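Local atomic coordinates of polyphenol oxidase, chloroplastic (Malus domestica, PDB entry 6ELV), a protein that catalyses, as the full enzyme, the oxidation of mono- and o-diphenols to o-diquinones. Residues Ile19-Lys24 with Leu127-Gly132; Thr27-Pro32 with Gly137-Glu142; Glu47-Glu52 with Leu106-Leu111; Val66-Val71 with Asp121-Thr126. All coordinates share one frame; numbering follows the deposited sequence. Where two conformers were deposited one is given.

Contact 1. Residues Ile19-Lys24 with Leu127-Gly132; sequences ISLGSK and LVPKFG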
loop_
_atom_site.group_PDB
_atom_site.type_symbol
_atom_site.label_atom_id
_atom_site.label_comp_id
_atom_site.label_asym_id
_atom_site.label_seq_id
_atom_site.Cartn_x
_atom_site.Cartn_y
_atom_site.Cartn_z
ATOM N N ILE A 19 3.290 6.448 -10.043
ATOM C CA ILE A 19 2.236 7.449 -10.115
ATOM C C ILE A 19 2.538 8.565 -9.130
ATOM O O ILE A 19 3.180 8.353 -8.101
ATOM C CB ILE A 19 0.836 6.908 -9.744
ATOM C CG1 ILE A 19 0.812 6.377 -8.316
ATOM C CG2 ILE A 19 0.347 5.877 -10.700
ATOM C CD1 ILE A 19 -0.411 6.746 -7.591
ATOM N N SER A 20 2.048 9.756 -9.444
ATOM C CA SER A 20 1.999 10.856 -8.492
ATOM C C SER A 20 0.723 10.723 -7.668
ATOM O O SER A 20 -0.373 10.603 -8.229
ATOM C CB SER A 20 1.983 12.187 -9.239
ATOM O OG SER A 20 1.519 13.222 -8.393
ATOM N N LEU A 21 0.857 10.732 -6.344
ATOM C CA LEU A 21 -0.291 10.526 -5.459
ATOM C C LEU A 21 -0.992 11.855 -5.165
ATOM O O LEU A 21 -0.958 12.394 -4.059
ATOM C CB LEU A 21 0.151 9.826 -4.187
ATOM C CG LEU A 21 -1.002 9.327 -3.321
ATOM C CD1 LEU A 21 -1.799 8.200 -3.998
ATOM C CD2 LEU A 21 -0.493 8.899 -1.963
ATOM N N GLY A 22 -1.672 12.374 -6.184
ATOM C CA GLY A 22 -2.338 13.658 -6.029
ATOM C C GLY A 22 -3.740 13.588 -5.479
ATOM O O GLY A 22 -4.329 14.622 -5.148
ATOM N N SER A 23 -4.282 12.381 -5.367
ATOM C CA SER A 23 -5.625 12.139 -4.869
ATOM C C SER A 23 -5.666 10.696 -4.370
ATOM O O SER A 23 -4.744 9.911 -4.610
ATOM C CB SER A 23 -6.651 12.377 -5.976
ATOM O OG SER A 23 -7.950 12.525 -5.445
ATOM N N LYS A 24 -6.752 10.343 -3.686
ATOM C CA LYS A 24 -6.936 8.974 -3.217
ATOM C C LYS A 24 -7.084 8.031 -4.403
ATOM O O LYS A 24 -7.852 8.296 -5.336
ATOM C CB LYS A 24 -8.167 8.900 -2.324
ATOM C CG LYS A 24 -8.473 7.519 -1.797
ATOM C CD LYS A 24 -9.478 7.579 -0.651
ATOM C CE LYS A 24 -10.908 7.628 -1.109
ATOM N NZ LYS A 24 -11.794 7.166 0.005
ATOM N N LEU A 127 -4.478 4.202 -1.224
ATOM C CA LEU A 127 -3.506 5.182 -0.760
ATOM C C LEU A 127 -4.207 6.530 -0.683
ATOM O O LEU A 127 -4.800 6.980 -1.672
ATOM C CB LEU A 127 -2.313 5.258 -1.712
ATOM C CG LEU A 127 -1.588 3.939 -1.999
ATOM C CD1 LEU A 127 -0.400 4.210 -2.893
ATOM C CD2 LEU A 127 -1.144 3.272 -0.723
ATOM N N VAL A 128 -4.130 7.171 0.475
ATOM C CA VAL A 128 -4.865 8.397 0.768
ATOM C C VAL A 128 -3.860 9.493 1.069
ATOM O O VAL A 128 -3.314 9.559 2.173
ATOM C CB VAL A 128 -5.810 8.202 1.966
ATOM C CG1 VAL A 128 -6.651 9.439 2.165
ATOM C CG2 VAL A 128 -6.688 6.945 1.802
ATOM N N PRO A 129 -3.581 10.383 0.117
ATOM C CA PRO A 129 -2.641 11.462 0.408
ATOM C C PRO A 129 -3.269 12.451 1.377
ATOM O O PRO A 129 -4.455 12.792 1.271
ATOM C CB PRO A 129 -2.374 12.089 -0.966
ATOM C CG PRO A 129 -3.641 11.839 -1.725
ATOM C CD PRO A 129 -4.115 10.465 -1.256
ATOM N N LYS A 130 -2.463 12.897 2.330
ATOM C CA LYS A 130 -2.868 13.897 3.308
ATOM C C LYS A 130 -2.147 15.218 3.115
ATOM O O LYS A 130 -2.775 16.274 3.193
ATOM C CB LYS A 130 -2.659 13.369 4.733
ATOM C CG LYS A 130 -3.413 12.073 5.023
ATOM C CD LYS A 130 -4.907 12.249 4.849
ATOM C CE LYS A 130 -5.490 13.150 5.917
ATOM N NZ LYS A 130 -6.973 13.031 5.984
ATOM N N PHE A 131 -0.847 15.176 2.854
ATOM C CA PHE A 131 -0.125 16.376 2.475
ATOM C C PHE A 131 1.170 15.978 1.792
ATOM O O PHE A 131 1.716 14.898 2.031
ATOM C CB PHE A 131 0.078 17.371 3.628
ATOM C CG PHE A 131 0.613 16.767 4.883
ATOM C CD1 PHE A 131 1.973 16.531 5.027
ATOM C CD2 PHE A 131 -0.237 16.467 5.942
ATOM C CE1 PHE A 131 2.486 15.990 6.205
ATOM C CE2 PHE A 131 0.271 15.939 7.126
ATOM C CZ PHE A 131 1.637 15.706 7.259
ATOM N N GLY A 132 1.628 16.861 0.915
ATOM C CA GLY A 132 2.893 16.718 0.237
ATOM C C GLY A 132 2.818 16.002 -1.094
ATOM O O GLY A 132 2.123 14.991 -1.220
HETATM O O HOH W 1 1.150 13.891 -3.555
#
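L21 and P129 make the tight part of this contact. The L21 side chain crosses the proline ring obliquely, with L21 CD2 3.8 Å from P129 CB. Its other branch turns to L127, with L21 CD1 3.8 Å from L127 CB, and these two leucine side chains cross at about a right angle. With chi1 at -169°, CG of L21 is anti to the backbone N, which places it against P129 CB and CD. The backbone of 19-24 presses on the same proline: L21 O lies 3.4 Å from P129 CB, and S23 O lies 3.5 Å from P129 CD. L21 is the centre of an inverse gamma turn, consistent with the bend of the chain beside the ring. An alanine at L21 would probably open a gap between P129 and L127, since both leucine methyl groups that touch them would be gone.

The K24 side is looser and open to solvent. No direct hydrogen bond joins the segments; K24 CA makes a CA-H...O contact with L127 O at 3.3 Å. K24 CD runs beside V128 CG2 at 3.8 Å, and the amino end of the lysine points off from 127-132. At the other end, water 1 donates to L21 O (2.6 Å) and to G132 O (2.8 Å).

L21 also packs on F64 of strand 62-70 and on V134. L127 reaches I136 and I139 of strand 135-142, and its backbone bonds to I25.

Contact 2. Residues Thr27-Pro32 with Gly137-Glu142; sequences TVVKRP and GGIKIE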
loop_
_atom_site.group_PDB
_atom_site.type_symbol
_atom_site.label_atom_id
_atom_site.label_comp_id
_atom_site.label_asym_id
_atom_site.label_seq_id
_atom_site.Cartn_x
_atom_site.Cartn_y
_atom_site.Cartn_z
ATOM N N THR A 27 -5.965 0.158 -5.827
ATOM C CA THR A 27 -5.369 -0.755 -6.784
ATOM C C THR A 27 -5.489 -2.180 -6.264
ATOM O O THR A 27 -5.419 -2.422 -5.058
ATOM C CB THR A 27 -3.912 -0.335 -7.044
ATOM O OG1 THR A 27 -3.382 -1.026 -8.173
ATOM C CG2 THR A 27 -3.012 -0.512 -5.823
ATOM N N VAL A 28 -5.677 -3.118 -7.185
ATOM C CA VAL A 28 -5.754 -4.536 -6.848
ATOM C C VAL A 28 -4.342 -5.102 -6.810
ATOM O O VAL A 28 -3.606 -5.016 -7.800
ATOM C CB VAL A 28 -6.612 -5.300 -7.864
ATOM C CG1 VAL A 28 -6.570 -6.794 -7.546
ATOM C CG2 VAL A 28 -8.042 -4.798 -7.857
ATOM N N VAL A 29 -3.976 -5.701 -5.679
ATOM C CA VAL A 29 -2.631 -6.217 -5.442
ATOM C C VAL A 29 -2.729 -7.715 -5.179
ATOM O O VAL A 29 -3.477 -8.151 -4.298
ATOM C CB VAL A 29 -1.947 -5.484 -4.272
ATOM C CG1 VAL A 29 -0.518 -5.969 -4.103
ATOM C CG2 VAL A 29 -1.969 -3.986 -4.513
ATOM N N LYS A 30 -1.973 -8.497 -5.939
ATOM C CA LYS A 30 -1.977 -9.941 -5.752
ATOM C C LYS A 30 -1.236 -10.322 -4.480
ATOM O O LYS A 30 -0.218 -9.715 -4.120
ATOM C CB LYS A 30 -1.310 -10.615 -6.943
ATOM C CG LYS A 30 -2.077 -10.444 -8.229
ATOM C CD LYS A 30 -1.351 -11.110 -9.374
ATOM C CE LYS A 30 -2.089 -10.890 -10.683
ATOM N NZ LYS A 30 -1.265 -11.291 -11.856
ATOM N N ARG A 31 -1.761 -11.332 -3.793
ATOM C CA ARG A 31 -1.057 -11.942 -2.684
ATOM C C ARG A 31 0.082 -12.797 -3.228
ATOM O O ARG A 31 0.163 -13.036 -4.435
ATOM C CB ARG A 31 -2.042 -12.719 -1.819
ATOM C CG ARG A 31 -3.006 -11.794 -1.105
ATOM C CD ARG A 31 -3.992 -12.586 -0.298
ATOM N NE ARG A 31 -3.362 -13.164 0.880
ATOM C CZ ARG A 31 -3.911 -14.114 1.621
ATOM N NH1 ARG A 31 -5.087 -14.642 1.275
ATOM N NH2 ARG A 31 -3.277 -14.551 2.696
ATOM N N PRO A 32 1.004 -13.241 -2.368
ATOM C CA PRO A 32 2.154 -14.007 -2.857
ATOM C C PRO A 32 1.715 -15.294 -3.543
ATOM O O PRO A 32 0.705 -15.908 -3.191
ATOM C CB PRO A 32 2.958 -14.295 -1.581
ATOM C CG PRO A 32 2.564 -13.194 -0.643
ATOM C CD PRO A 32 1.108 -12.995 -0.918
ATOM N N GLY A 137 6.305 4.334 -6.416
ATOM C CA GLY A 137 6.948 3.555 -7.459
ATOM C C GLY A 137 6.244 2.261 -7.813
ATOM O O GLY A 137 6.208 1.883 -8.987
ATOM N N GLY A 138 5.700 1.567 -6.818
ATOM C CA GLY A 138 5.021 0.298 -7.052
ATOM C C GLY A 138 4.498 -0.249 -5.743
ATOM O O GLY A 138 4.802 0.265 -4.664
ATOM N N ILE A 139 3.673 -1.291 -5.851
ATOM C CA ILE A 139 3.074 -1.930 -4.682
ATOM C C ILE A 139 3.060 -3.440 -4.904
ATOM O O ILE A 139 2.653 -3.911 -5.970
ATOM C CB ILE A 139 1.639 -1.424 -4.395
ATOM C CG1 ILE A 139 1.534 0.105 -4.310
ATOM C CG2 ILE A 139 1.122 -2.008 -3.107
ATOM C CD1 ILE A 139 0.128 0.602 -3.968
ATOM N N LYS A 140 3.460 -4.202 -3.888
ATOM C CA LYS A 140 3.409 -5.652 -3.967
ATOM C C LYS A 140 3.209 -6.200 -2.565
ATOM O O LYS A 140 3.334 -5.482 -1.571
ATOM C CB LYS A 140 4.681 -6.223 -4.584
ATOM C CG LYS A 140 5.916 -5.968 -3.753
ATOM C CD LYS A 140 7.173 -6.475 -4.425
ATOM C CE LYS A 140 8.395 -6.178 -3.570
ATOM N NZ LYS A 140 9.611 -6.824 -4.117
ATOM N N ILE A 141 2.900 -7.492 -2.495
ATOM C CA ILE A 141 2.819 -8.221 -1.236
ATOM C C ILE A 141 3.804 -9.376 -1.299
ATOM O O ILE A 141 3.878 -10.081 -2.310
ATOM C CB ILE A 141 1.391 -8.723 -0.944
ATOM C CG1 ILE A 141 0.427 -7.537 -0.853
ATOM C CG2 ILE A 141 1.356 -9.556 0.328
ATOM C CD1 ILE A 141 -1.032 -7.945 -0.867
ATOM N N GLU A 142 4.569 -9.561 -0.232
ATOM C CA GLU A 142 5.555 -10.631 -0.229
ATOM C C GLU A 142 5.808 -11.111 1.191
ATOM O O GLU A 142 5.318 -10.549 2.168
ATOM C CB GLU A 142 6.843 -10.205 -0.928
ATOM C CG GLU A 142 7.559 -9.081 -0.247
ATOM C CD GLU A 142 8.758 -8.613 -1.040
ATOM O OE1 GLU A 142 8.921 -9.048 -2.203
ATOM O OE2 GLU A 142 9.537 -7.816 -0.497
HETATM O O HOH W 2 1.992 -8.540 -5.130
#
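The strands holding V29 and I141 pass with their axes 6.3 Å apart at closest approach and their directions 35° apart, with no direct hydrogen bond between them. Side chains fill the space instead.

I141 is the main meeting point. Its CG1, anti to the carbonyl carbon (chi1 -60°), goes to V29 and lies 3.7 Å from V29 CG1. Its CG2, anti to the backbone N, goes to the proline ring, 3.7 Å from P32 CD. The other methyl of V29, CG2, meets I139 CG2 at 3.9 Å, the two side chains crossing at about a right angle. T27 extends the row: its CG2 is 3.8 Å from I139 CD1. T27 OG1 hydrogen-bonds to V12 O.

Polar groups lie around this row. Water 2 donates to K30 O (2.7 Å) and accepts from I141 N (3.0 Å), and so joins the two backbones. R31 turns away from 137-142, and its NE forms a salt bridge with E47. On strand 138-142, K140 and E142 point away from 27-32. They form their own salt bridge, K140 NZ to E142 OE1 at 3.0 Å, with the ammonium above the carboxylate plane.

Strand 25-30 belongs to the five-stranded sheet and strand 135-142 to the four-stranded one. Apolar side chains meeting between two sheets whose strands are turned modestly against each other are typical of a β-sandwich.

Contact 3. Residues Glu47-Glu52 with Leu106-Leu111; sequences EILVIE and LGLTDL
E47-L49 and L106-T109 form the end of an antiparallel strand pair, where strand 99-107 runs on into helix 109-115. L49 and L106 are a hydrogen-bonded pair: L49 N gives to L106 O (2.8 Å) and L106 N gives to L49 O (2.9 Å). I48 and G107 follow as a non-hydrogen-bonded pair. Beyond them L108 N bonds to E47 O at 2.8 Å, the donor nitrogen lying nearly along the C=O axis.

This pair closes one side of the four-stranded antiparallel sheet, in which strand 99-107 is the outermost strand within the chain. On the face carrying L49 and L106, L108 lies over L49, with L108 CD1 3.9 Å from L49 CB. The same face packs on V66 of strand 62-70.

At the first turn of the helix, T109 OG1 takes the N-H of E47 (3.0 Å, 168° at the hydrogen). A chi1 of -67° sets this oxygen beside the backbone N of its own residue, where it meets E47 N. It also touches E47 CB at 3.6 Å. Water 3 lies 2.9 Å from T109 OG1 and donates to E47 OE1 at 2.7 Å. An alanine in place of T109 would probably leave the E47 N-H without its acceptor and water 3 without its partner on the helix side. The other carboxylate oxygen, E47 OE2, is taken by R31. The backbone N of T109 bonds to E46 OE2.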
loop_
_atom_site.group_PDB
_atom_site.type_symbol
_atom_site.label_atom_id
_atom_site.label_comp_id
_atom_site.label_asym_id
_atom_site.label_seq_id
_atom_site.Cartn_x
_atom_site.Cartn_y
_atom_site.Cartn_z
ATOM N N GLU A 47 2.866 -11.696 6.306
ATOM C CA GLU A 47 2.607 -11.297 4.932
ATOM C C GLU A 47 2.702 -9.777 4.890
ATOM O O GLU A 47 1.991 -9.095 5.633
ATOM C CB GLU A 47 1.217 -11.802 4.545
ATOM C CG GLU A 47 0.864 -11.625 3.091
ATOM C CD GLU A 47 -0.406 -12.344 2.663
ATOM O OE1 GLU A 47 -0.931 -13.174 3.437
ATOM O OE2 GLU A 47 -0.888 -12.057 1.551
ATOM N N ILE A 48 3.590 -9.259 4.050
ATOM C CA ILE A 48 4.007 -7.862 4.103
ATOM C C ILE A 48 3.579 -7.121 2.840
ATOM O O ILE A 48 3.917 -7.537 1.730
ATOM C CB ILE A 48 5.534 -7.768 4.305
ATOM C CG1 ILE A 48 5.888 -8.510 5.602
ATOM C CG2 ILE A 48 5.992 -6.322 4.281
ATOM C CD1 ILE A 48 7.112 -8.124 6.285
ATOM N N LEU A 49 2.871 -6.003 3.016
ATOM C CA LEU A 49 2.599 -5.064 1.934
ATOM C C LEU A 49 3.799 -4.131 1.792
ATOM O O LEU A 49 4.228 -3.513 2.771
ATOM C CB LEU A 49 1.353 -4.257 2.286
ATOM C CG LEU A 49 0.903 -3.185 1.299
ATOM C CD1 LEU A 49 0.559 -3.801 -0.046
ATOM C CD2 LEU A 49 -0.292 -2.450 1.867
ATOM N N VAL A 50 4.338 -4.033 0.580
ATOM C CA VAL A 50 5.538 -3.254 0.296
ATOM C C VAL A 50 5.169 -2.161 -0.692
ATOM O O VAL A 50 4.732 -2.446 -1.813
ATOM C CB VAL A 50 6.669 -4.129 -0.259
ATOM C CG1 VAL A 50 7.945 -3.302 -0.440
ATOM C CG2 VAL A 50 6.915 -5.313 0.651
ATOM N N ILE A 51 5.330 -0.918 -0.275
ATOM C CA ILE A 51 5.149 0.233 -1.144
ATOM C C ILE A 51 6.537 0.743 -1.461
ATOM O O ILE A 51 7.242 1.222 -0.571
ATOM C CB ILE A 51 4.286 1.293 -0.465
ATOM C CG1 ILE A 51 2.969 0.627 -0.109
ATOM C CG2 ILE A 51 4.070 2.486 -1.379
ATOM C CD1 ILE A 51 2.118 1.430 0.748
ATOM N N GLU A 52 6.937 0.610 -2.724
ATOM C CA GLU A 52 8.306 0.850 -3.154
ATOM C C GLU A 52 8.439 2.179 -3.880
ATOM O O GLU A 52 7.471 2.722 -4.417
ATOM C CB GLU A 52 8.779 -0.265 -4.090
ATOM N N LEU A 106 4.244 -2.845 5.562
ATOM C CA LEU A 106 3.146 -2.956 6.515
ATOM C C LEU A 106 2.728 -4.416 6.670
ATOM O O LEU A 106 2.535 -5.129 5.683
ATOM C CB LEU A 106 1.933 -2.150 6.031
ATOM C CG LEU A 106 2.188 -0.660 5.784
ATOM C CD1 LEU A 106 0.913 0.002 5.271
ATOM C CD2 LEU A 106 2.679 0.021 7.041
ATOM N N GLY A 107 2.551 -4.865 7.911
ATOM C CA GLY A 107 2.093 -6.235 8.133
ATOM C C GLY A 107 0.610 -6.394 7.832
ATOM O O GLY A 107 -0.221 -5.588 8.278
ATOM N N LEU A 108 0.270 -7.465 7.097
ATOM C CA LEU A 108 -1.105 -7.728 6.688
ATOM C C LEU A 108 -1.754 -8.946 7.328
ATOM O O LEU A 108 -2.964 -9.113 7.173
ATOM C CB LEU A 108 -1.201 -7.944 5.177
ATOM C CG LEU A 108 -0.862 -6.767 4.284
ATOM C CD1 LEU A 108 -1.166 -7.176 2.856
ATOM C CD2 LEU A 108 -1.639 -5.508 4.674
ATOM N N THR A 109 -1.014 -9.823 8.000
ATOM C CA THR A 109 -1.588 -11.111 8.383
ATOM C C THR A 109 -2.827 -10.943 9.260
ATOM O O THR A 109 -3.890 -11.515 8.973
ATOM C CB THR A 109 -0.514 -11.992 9.024
ATOM O OG1 THR A 109 0.454 -12.316 8.019
ATOM C CG2 THR A 109 -1.124 -13.274 9.588
ATOM N N ASP A 110 -2.722 -10.157 10.333
ATOM C CA ASP A 110 -3.890 -9.956 11.190
ATOM C C ASP A 110 -4.991 -9.199 10.457
ATOM O O ASP A 110 -6.181 -9.508 10.617
ATOM C CB ASP A 110 -3.502 -9.197 12.462
ATOM C CG ASP A 110 -2.560 -9.977 13.354
ATOM O OD1 ASP A 110 -2.738 -11.207 13.493
ATOM O OD2 ASP A 110 -1.636 -9.351 13.925
ATOM N N LEU A 111 -4.613 -8.190 9.673
ATOM C CA LEU A 111 -5.605 -7.408 8.949
ATOM C C LEU A 111 -6.458 -8.301 8.052
ATOM O O LEU A 111 -7.687 -8.152 8.009
ATOM C CB LEU A 111 -4.899 -6.317 8.144
ATOM C CG LEU A 111 -5.794 -5.275 7.458
ATOM C CD1 LEU A 111 -5.032 -3.992 7.188
ATOM C CD2 LEU A 111 -6.370 -5.782 6.144
HETATM O O HOH W 3 -1.143 -13.735 6.079
#

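Contact 4. Residues Val66-Val71 with Asp121-Thr126; sequences VYVNDV and DSVVVT. With CA (calcium ion), chain B.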
loop_
_atom_site.group_PDB
_atom_site.type_symbol
_atom_site.label_atom_id
_atom_site.label_comp_id
_atom_site.label_asym_id
_atom_site.label_seq_id
_atom_site.Cartn_x
_atom_site.Cartn_y
_atom_site.Cartn_z
ATOM N N VAL A 66 -2.633 4.323 4.361
ATOM C CA VAL A 66 -2.817 3.107 3.580
ATOM C C VAL A 66 -3.935 2.288 4.201
ATOM O O VAL A 66 -3.922 2.036 5.415
ATOM C CB VAL A 66 -1.524 2.277 3.540
ATOM C CG1 VAL A 66 -1.699 1.055 2.641
ATOM C CG2 VAL A 66 -0.350 3.132 3.082
ATOM N N TYR A 67 -4.881 1.865 3.364
ATOM C CA TYR A 67 -6.006 1.034 3.773
ATOM C C TYR A 67 -6.079 -0.198 2.878
ATOM O O TYR A 67 -5.594 -0.196 1.744
ATOM C CB TYR A 67 -7.340 1.801 3.687
ATOM C CG TYR A 67 -7.441 2.958 4.647
ATOM C CD1 TYR A 67 -6.751 4.145 4.421
ATOM C CD2 TYR A 67 -8.237 2.871 5.778
ATOM C CE1 TYR A 67 -6.851 5.200 5.304
ATOM C CE2 TYR A 67 -8.341 3.926 6.663
ATOM C CZ TYR A 67 -7.631 5.082 6.429
ATOM O OH TYR A 67 -7.729 6.138 7.308
ATOM N N VAL A 68 -6.723 -1.244 3.382
ATOM C CA VAL A 68 -6.917 -2.477 2.623
ATOM C C VAL A 68 -8.380 -2.886 2.717
ATOM O O VAL A 68 -9.009 -2.734 3.769
ATOM C CB VAL A 68 -5.994 -3.595 3.169
ATOM C CG1 VAL A 68 -6.224 -4.916 2.448
ATOM C CG2 VAL A 68 -4.542 -3.188 3.029
ATOM N N ASN A 69 -8.915 -3.445 1.631
ATOM C CA ASN A 69 -10.251 -4.023 1.671
ATOM C C ASN A 69 -10.301 -5.276 0.814
ATOM O O ASN A 69 -9.449 -5.509 -0.040
ATOM C CB ASN A 69 -11.383 -3.032 1.296
ATOM C CG ASN A 69 -11.392 -2.617 -0.173
ATOM O OD1 ASN A 69 -10.819 -1.589 -0.538
ATOM N ND2 ASN A 69 -12.093 -3.373 -1.011
ATOM N N ASP A 70 -11.352 -6.060 1.056
ATOM C CA ASP A 70 -11.608 -7.293 0.329
ATOM C C ASP A 70 -11.899 -6.964 -1.133
ATOM O O ASP A 70 -12.747 -6.112 -1.436
ATOM C CB ASP A 70 -12.797 -7.980 1.010
ATOM C CG ASP A 70 -13.093 -9.363 0.473
ATOM O OD1 ASP A 70 -13.265 -9.511 -0.759
ATOM O OD2 ASP A 70 -13.215 -10.306 1.295
ATOM N N VAL A 71 -11.191 -7.650 -2.036
ATOM C CA VAL A 71 -11.297 -7.410 -3.468
ATOM C C VAL A 71 -12.709 -7.606 -4.003
ATOM O O VAL A 71 -13.054 -7.055 -5.051
ATOM C CB VAL A 71 -10.269 -8.294 -4.206
ATOM C CG1 VAL A 71 -10.658 -9.768 -4.115
ATOM C CG2 VAL A 71 -10.087 -7.837 -5.644
ATOM N N ASP A 121 -7.281 -14.295 -3.334
ATOM C CA ASP A 121 -5.983 -14.298 -4.003
ATOM C C ASP A 121 -5.397 -12.902 -4.187
ATOM O O ASP A 121 -4.223 -12.783 -4.556
ATOM C CB ASP A 121 -6.082 -14.968 -5.374
ATOM C CG ASP A 121 -6.163 -16.475 -5.277
ATOM O OD1 ASP A 121 -5.488 -17.058 -4.404
ATOM O OD2 ASP A 121 -6.902 -17.084 -6.071
ATOM N N SER A 122 -6.183 -11.855 -3.953
ATOM C CA SER A 122 -5.726 -10.482 -4.089
ATOM C C SER A 122 -6.526 -9.650 -3.110
ATOM O O SER A 122 -7.523 -10.114 -2.559
ATOM C CB SER A 122 -5.967 -9.967 -5.504
ATOM O OG SER A 122 -7.342 -10.034 -5.834
ATOM N N VAL A 123 -6.074 -8.410 -2.896
ATOM C CA VAL A 123 -6.752 -7.438 -2.046
ATOM C C VAL A 123 -6.737 -6.097 -2.762
ATOM O O VAL A 123 -6.006 -5.896 -3.732
ATOM C CB VAL A 123 -6.100 -7.314 -0.652
ATOM C CG1 VAL A 123 -6.137 -8.652 0.075
ATOM C CG2 VAL A 123 -4.659 -6.786 -0.772
ATOM N N VAL A 124 -7.541 -5.162 -2.262
ATOM C CA VAL A 124 -7.500 -3.788 -2.750
ATOM C C VAL A 124 -6.755 -2.926 -1.748
ATOM O O VAL A 124 -7.113 -2.889 -0.560
ATOM C CB VAL A 124 -8.911 -3.237 -3.001
ATOM C CG1 VAL A 124 -8.841 -1.755 -3.367
ATOM C CG2 VAL A 124 -9.595 -4.032 -4.108
ATOM N N VAL A 125 -5.741 -2.216 -2.227
ATOM C CA VAL A 125 -4.965 -1.284 -1.420
ATOM C C VAL A 125 -5.354 0.123 -1.837
ATOM O O VAL A 125 -5.333 0.448 -3.032
ATOM C CB VAL A 125 -3.456 -1.515 -1.599
ATOM C CG1 VAL A 125 -2.652 -0.483 -0.809
ATOM C CG2 VAL A 125 -3.092 -2.932 -1.126
ATOM N N THR A 126 -5.675 0.956 -0.852
ATOM C CA THR A 126 -6.033 2.350 -1.066
ATOM C C THR A 126 -4.952 3.227 -0.452
ATOM O O THR A 126 -4.569 3.023 0.705
ATOM C CB THR A 126 -7.396 2.645 -0.422
ATOM O OG1 THR A 126 -8.407 1.830 -1.031
ATOM C CG2 THR A 126 -7.813 4.094 -0.602
HETATM CA CA CA B . -13.480 -12.015 -0.476
HETATM O O HOH W 4 -8.510 -0.439 0.341
HETATM O O HOH W 5 -9.496 -9.520 -0.767
HETATM O O HOH W 6 -14.685 -14.126 -0.910
HETATM O O HOH W 7 -13.466 -13.229 1.611
#
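V66, V68, V123 and V125 form the apolar side of this antiparallel strand pair, which lies inside the five-stranded sheet of the domain. V66 CG1 meets V125 CG1 at 3.9 Å, and V68 CG1 meets V123 CB at the same distance. V66 and V125 also touch L49 of the other sheet, while V68 and V123 pack on helix 109-115.

Four backbone hydrogen bonds hold the strands. They join Y67 with T126 and N69 with V124, both hydrogen-bonded pairs.

The opposite face is more polar. A chi1 of 69° puts N69 CG between its backbone N and carbonyl carbon, and the amide lies alongside V124, with N69 OD1 3.5 Å from V124 CG1. Its amide nitrogen ND2 donates to D70 O at 2.8 Å, from above the carbonyl plane. Water 4 is 2.7 Å from N69 OD1 and the same distance from T126 OG1.

Past the paired residues water 5 joins the two segments, accepting from V71 N and donating to S122 O. D70 points away from 121-126, and its carboxylate binds the calcium ion. D72 and D120 also bind that ion, as do waters 6 and 7. D70 grips it with both carboxylate oxygens, OD1 and OD2 each 2.5 Å from the calcium.

How the contacts relate
Contacts 2, 3 and 4 lie close together, with centres 9 to 11 Å apart; contact 1 is farther off, 17 to 19 Å from each. Contact 4 lies within the five-stranded sheet and contact 3 within the four-stranded one; contacts 1 and 2 both join the two. V29 N of contact 2 probably bonds to V123 O of contact 4 (2.8 Å). K140 O of contact 2 probably accepts from V50 N of contact 3, also at 2.8 Å. Contact 1 shares strand 122-131 with contact 4, and its L127 CD1 meets I139 CD1 of contact 2 at 3.8 Å. The calcium ion belongs to contact 4. The R31 side chain is about 9 Å from it and bonds to the backbone of D120, a calcium ligand.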